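Local coordinates for protein methylmalonyl-CoA carboxyltransferase 5S subunit (Propionibacterium freudenreichii subsp. shermanii, PDB 1RQB) that transfers the carboxyl group from the biotin of the 1.3S subunit to pyruvate, forming oxaloacetate in a cobalt-dependent reaction, at residues Ala70-Phe78 and Leu451-Val459. Residues are numbered along the deposited sequence; the frame is centred on the assembly and turned at random.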
ATOM      1  N   ALA A  70      19.606 -12.309   4.540  1.00 14.97           N
ATOM      2  CA  ALA A  70      19.341 -13.744   4.725  1.00 14.22           C
ATOM      3  C   ALA A  70      19.530 -14.526   3.423  1.00 15.74           C
ATOM      4  O   ALA A  70      19.319 -15.739   3.403  1.00 12.45           O
ATOM      5  CB  ALA A  70      17.905 -13.936   5.233  1.00 15.71           C
ATOM      6  N   THR A  71      19.950 -13.882   2.339  1.00 11.25           N
ATOM      7  CA  THR A  71      20.059 -14.614   1.068  1.00 16.15           C
ATOM      8  C   THR A  71      21.200 -15.634   1.072  1.00 19.86           C
ATOM      9  O   THR A  71      21.120 -16.646   0.377  1.00 14.70           O
ATOM     10  CB  THR A  71      20.240 -13.684  -0.146  1.00 17.53           C
ATOM     11  OG1 THR A  71      21.482 -12.986  -0.041  1.00 19.26           O
ATOM     12  CG2 THR A  71      19.085 -12.696  -0.240  1.00 17.15           C
ATOM     13  N   TYR A  72      22.270 -15.388   1.826  1.00 13.49           N
ATOM     14  CA  TYR A  72      23.380 -16.352   1.846  1.00 14.85           C
ATOM     15  C   TYR A  72      22.856 -17.666   2.428  1.00 15.53           C
ATOM     16  O   TYR A  72      22.989 -18.735   1.835  1.00 15.57           O
ATOM     17  CB  TYR A  72      24.522 -15.796   2.702  1.00 13.48           C
ATOM     18  CG  TYR A  72      25.884 -16.423   2.467  1.00 13.74           C
ATOM     19  CD1 TYR A  72      26.897 -15.702   1.829  1.00 14.75           C
ATOM     20  CD2 TYR A  72      26.179 -17.706   2.937  1.00 13.67           C
ATOM     21  CE1 TYR A  72      28.179 -16.235   1.677  1.00 14.89           C
ATOM     22  CE2 TYR A  72      27.467 -18.253   2.792  1.00 16.29           C
ATOM     23  CZ  TYR A  72      28.456 -17.505   2.164  1.00 14.66           C
ATOM     24  OH  TYR A  72      29.727 -18.008   2.037  1.00 17.31           O
ATOM     25  N   ASP A  73      22.227 -17.568   3.588  1.00 12.54           N
ATOM     26  CA  ASP A  73      21.644 -18.738   4.261  1.00 16.55           C
ATOM     27  C   ASP A  73      20.637 -19.436   3.342  1.00 15.12           C
ATOM     28  O   ASP A  73      20.660 -20.658   3.203  1.00 12.89           O
ATOM     29  CB  ASP A  73      20.926 -18.309   5.542  1.00 20.02           C
ATOM     30  CG  ASP A  73      20.139 -19.452   6.175  1.00 28.13           C
ATOM     31  OD1 ASP A  73      20.755 -20.285   6.869  1.00 33.20           O
ATOM     32  OD2 ASP A  73      18.910 -19.535   5.960  1.00 31.60           O
ATOM     33  N   SER A  74      19.741 -18.679   2.715  1.00 16.41           N
ATOM     34  CA  SER A  74      18.710 -19.294   1.865  1.00 17.18           C
ATOM     35  C   SER A  74      19.326 -20.066   0.697  1.00 18.92           C
ATOM     36  O   SER A  74      18.862 -21.143   0.331  1.00 14.51           O
ATOM     37  CB  SER A  74      17.765 -18.238   1.309  1.00 19.90           C
ATOM     38  OG  SER A  74      16.748 -18.866   0.540  1.00 26.53           O
ATOM     39  N   CYS A  75      20.359 -19.495   0.094  1.00 13.39           N
ATOM     40  CA  CYS A  75      21.008 -20.148  -1.052  1.00 13.24           C
ATOM     41  C   CYS A  75      21.508 -21.544  -0.678  1.00 13.50           C
ATOM     42  O   CYS A  75      21.217 -22.520  -1.367  1.00 13.24           O
ATOM     43  CB  CYS A  75      22.202 -19.317  -1.535  1.00 16.83           C
ATOM     44  SG  CYS A  75      21.768 -17.944  -2.626  1.00 22.47           S
ATOM     45  N   ILE A  76      22.246 -21.659   0.419  1.00 15.05           N
ATOM     46  CA  ILE A  76      22.834 -22.964   0.755  1.00 18.11           C
ATOM     47  C   ILE A  76      21.880 -23.858   1.549  1.00 18.02           C
ATOM     48  O   ILE A  76      22.032 -25.078   1.536  1.00 16.82           O
ATOM     49  CB  ILE A  76      24.118 -22.805   1.586  1.00 18.50           C
ATOM     50  CG1 ILE A  76      23.775 -22.206   2.943  1.00 14.07           C
ATOM     51  CG2 ILE A  76      25.126 -21.927   0.844  1.00 18.36           C
ATOM     52  CD1 ILE A  76      24.972 -22.051   3.842  1.00 18.38           C
ATOM     53  N   ARG A  77      20.886 -23.288   2.217  1.00 14.97           N
ATOM     54  CA  ARG A  77      20.024 -24.136   3.052  1.00 16.10           C
ATOM     55  C   ARG A  77      18.804 -24.643   2.281  1.00 19.39           C
ATOM     56  O   ARG A  77      18.377 -25.776   2.487  1.00 20.47           O
ATOM     57  CB  ARG A  77      19.578 -23.353   4.297  1.00 19.23           C
ATOM     58  CG  ARG A  77      18.843 -24.179   5.350  1.00 26.64           C
ATOM     59  CD  ARG A  77      18.301 -23.303   6.488  1.00 29.81           C
ATOM     60  NE  ARG A  77      19.322 -22.534   7.201  1.00 30.01           N
ATOM     61  CZ  ARG A  77      20.032 -22.987   8.232  1.00 33.84           C
ATOM     62  NH1 ARG A  77      19.842 -24.219   8.683  1.00 31.91           N
ATOM     63  NH2 ARG A  77      20.927 -22.201   8.824  1.00 31.47           N
ATOM     64  N   PHE A  78      18.257 -23.843   1.368  1.00 16.54           N
ATOM     65  CA  PHE A  78      17.025 -24.256   0.678  1.00 15.53           C
ATOM     66  C   PHE A  78      17.169 -24.357  -0.842  1.00 15.17           C
ATOM     67  O   PHE A  78      16.437 -25.117  -1.474  1.00 15.53           O
ATOM     68  CB  PHE A  78      15.904 -23.240   0.935  1.00 17.60           C
ATOM     69  CG  PHE A  78      15.639 -22.967   2.383  1.00 19.78           C
ATOM     70  CD1 PHE A  78      15.666 -21.663   2.866  1.00 20.30           C
ATOM     71  CD2 PHE A  78      15.327 -24.001   3.256  1.00 21.85           C
ATOM     72  CE1 PHE A  78      15.388 -21.389   4.201  1.00 23.23           C
ATOM     73  CE2 PHE A  78      15.045 -23.744   4.591  1.00 24.39           C
ATOM     74  CZ  PHE A  78      15.076 -22.432   5.067  1.00 24.39           C
ATOM     75  N   LEU A 451      34.676 -19.628   4.108  1.00 13.97           N
ATOM     76  CA  LEU A 451      33.749 -18.645   4.688  1.00 13.04           C
ATOM     77  C   LEU A 451      32.370 -19.288   4.849  1.00 14.20           C
ATOM     78  O   LEU A 451      31.704 -19.115   5.868  1.00 15.47           O
ATOM     79  CB  LEU A 451      33.660 -17.402   3.793  1.00 16.26           C
ATOM     80  CG  LEU A 451      34.919 -16.541   3.841  1.00 18.93           C
ATOM     81  CD1 LEU A 451      34.952 -15.560   2.690  1.00 18.53           C
ATOM     82  CD2 LEU A 451      34.972 -15.808   5.184  1.00 21.06           C
ATOM     83  N   THR A 452      31.941 -20.053   3.849  1.00 13.18           N
ATOM     84  CA  THR A 452      30.625 -20.696   3.957  1.00 14.79           C
ATOM     85  C   THR A 452      30.606 -21.604   5.188  1.00 13.22           C
ATOM     86  O   THR A 452      29.628 -21.642   5.933  1.00 16.69           O
ATOM     87  CB  THR A 452      30.286 -21.516   2.693  1.00 14.55           C
ATOM     88  OG1 THR A 452      30.129 -20.623   1.589  1.00 16.76           O
ATOM     89  CG2 THR A 452      28.979 -22.296   2.880  1.00 16.39           C
ATOM     90  N   TYR A 453      31.700 -22.323   5.409  1.00 14.20           N
ATOM     91  CA  TYR A 453      31.786 -23.228   6.563  1.00 13.42           C
ATOM     92  C   TYR A 453      31.824 -22.429   7.868  1.00 14.28           C
ATOM     93  O   TYR A 453      31.186 -22.800   8.853  1.00 17.29           O
ATOM     94  CB  TYR A 453      33.039 -24.100   6.470  1.00 18.03           C
ATOM     95  CG  TYR A 453      33.230 -24.971   7.678  1.00 20.63           C
ATOM     96  CD1 TYR A 453      32.400 -26.065   7.909  1.00 25.16           C
ATOM     97  CD2 TYR A 453      34.205 -24.663   8.635  1.00 23.58           C
ATOM     98  CE1 TYR A 453      32.525 -26.837   9.072  1.00 24.99           C
ATOM     99  CE2 TYR A 453      34.342 -25.430   9.800  1.00 23.09           C
ATOM    100  CZ  TYR A 453      33.497 -26.510  10.008  1.00 25.53           C
ATOM    101  OH  TYR A 453      33.610 -27.257  11.158  1.00 29.24           O
ATOM    102  N   ALA A 454      32.565 -21.328   7.889  1.00 15.31           N
ATOM    103  CA  ALA A 454      32.665 -20.518   9.112  1.00 18.09           C
ATOM    104  C   ALA A 454      31.317 -19.880   9.458  1.00 16.10           C
ATOM    105  O   ALA A 454      30.957 -19.759  10.629  1.00 15.24           O
ATOM    106  CB  ALA A 454      33.730 -19.424   8.927  1.00 16.89           C
ATOM    107  N   LEU A 455      30.569 -19.481   8.433  1.00 16.81           N
ATOM    108  CA  LEU A 455      29.281 -18.799   8.636  1.00 14.81           C
ATOM    109  C   LEU A 455      28.150 -19.778   8.958  1.00 17.03           C
ATOM    110  O   LEU A 455      27.276 -19.464   9.763  1.00 17.33           O
ATOM    111  CB  LEU A 455      28.917 -17.992   7.384  1.00 15.16           C
ATOM    112  CG  LEU A 455      29.842 -16.819   7.058  1.00 18.92           C
ATOM    113  CD1 LEU A 455      29.504 -16.241   5.687  1.00 16.47           C
ATOM    114  CD2 LEU A 455      29.698 -15.766   8.129  1.00 18.31           C
ATOM    115  N   PHE A 456      28.157 -20.952   8.331  1.00 10.64           N
ATOM    116  CA  PHE A 456      27.075 -21.930   8.529  1.00 16.59           C
ATOM    117  C   PHE A 456      27.658 -23.339   8.661  1.00 15.20           C
ATOM    118  O   PHE A 456      27.476 -24.189   7.791  1.00 18.13           O
ATOM    119  CB  PHE A 456      26.095 -21.853   7.341  1.00 16.00           C
ATOM    120  CG  PHE A 456      25.449 -20.499   7.186  1.00 18.18           C
ATOM    121  CD1 PHE A 456      25.997 -19.539   6.341  1.00 18.43           C
ATOM    122  CD2 PHE A 456      24.342 -20.155   7.963  1.00 21.69           C
ATOM    123  CE1 PHE A 456      25.462 -18.258   6.273  1.00 18.09           C
ATOM    124  CE2 PHE A 456      23.796 -18.873   7.902  1.00 23.44           C
ATOM    125  CZ  PHE A 456      24.359 -17.924   7.059  1.00 19.10           C
ATOM    126  N   PRO A 457      28.342 -23.611   9.776  1.00 19.11           N
ATOM    127  CA  PRO A 457      28.973 -24.913  10.049  1.00 20.83           C
ATOM    128  C   PRO A 457      28.087 -26.150   9.884  1.00 22.98           C
ATOM    129  O   PRO A 457      28.555 -27.194   9.434  1.00 24.43           O
ATOM    130  CB  PRO A 457      29.435 -24.792  11.503  1.00 23.37           C
ATOM    131  CG  PRO A 457      29.495 -23.328  11.762  1.00 26.24           C
ATOM    132  CD  PRO A 457      28.368 -22.746  10.969  1.00 18.31           C
ATOM    133  N   GLN A 458      26.813 -26.021  10.241  1.00 22.45           N
ATOM    134  CA  GLN A 458      25.873 -27.151  10.222  1.00 25.99           C
ATOM    135  C   GLN A 458      25.247 -27.371   8.842  1.00 25.49           C
ATOM    136  O   GLN A 458      24.734 -28.453   8.565  1.00 23.82           O
ATOM    137  CB  GLN A 458      24.767 -26.911  11.248  1.00 29.75           C
ATOM    138  CG  GLN A 458      25.285 -26.552  12.638  1.00 42.30           C
ATOM    139  CD  GLN A 458      26.229 -27.593  13.214  1.00 49.67           C
ATOM    140  OE1 GLN A 458      27.074 -27.280  14.051  1.00 54.71           O
ATOM    141  NE2 GLN A 458      26.080 -28.841  12.776  1.00 53.91           N
ATOM    142  N   VAL A 459      25.275 -26.364   7.975  1.00 19.46           N
ATOM    143  CA  VAL A 459      24.674 -26.513   6.641  1.00 21.68           C
ATOM    144  C   VAL A 459      25.752 -26.794   5.593  1.00 20.04           C
ATOM    145  O   VAL A 459      25.520 -27.518   4.627  1.00 22.52           O
ATOM    146  CB  VAL A 459      23.913 -25.233   6.227  1.00 23.24           C
ATOM    147  CG1 VAL A 459      23.313 -25.408   4.827  1.00 21.84           C
ATOM    148  CG2 VAL A 459      22.828 -24.926   7.243  1.00 25.76           C
TER
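Tyr72 reaches Thr452 through a hydroxyl-hydroxyl hydrogen bond, OH to OG1 at 2.7 Å, with OG1 near the plane of the tyrosine ring. The Tyr72 ring spans the gap to helix 447-455 because chi1 of -161° places CG opposite the backbone N, and Leu455 CD1 sits over one of its faces in a CH-pi contact, 4.2 Å from the ring centroid. Beside it, Phe456, the first residue to leave the helical conformation, approaches Tyr72 with CE1 3.5 Å from CD2; the planes are only 22° apart, but the centroids lie 5.8 Å apart and neither ring is over the face of the other, so the pair meets at the rims rather than in a stack. The same phenyl ring has Asp73 CA over one face, while Ile76 CD1 packs against Phe456 CB at 3.7 Å. Ile76 also touches Val459, CG1 to CG1. Arg77, bent at chi3 (-59°), turns back along its own helix so that NE and NH2 both bond Asp73 OD1, each at 2.7 Å, nearly within the guanidinium plane. The contact joins the TIM-barrel part, just after substrate-binding Ala70, to the carboxylase domain. Chemically, an apolar centre lies between a hydroxyl pair, in which Tyr72 OH also bonds Trp84 and Thr452 OG1 also bonds Glu448 O, and an Asp73-Arg77 salt bridge within helix 71-77 that leaves Val459 CG2 resting on one guanidinium face, 3.4 Å from Arg77 NH1.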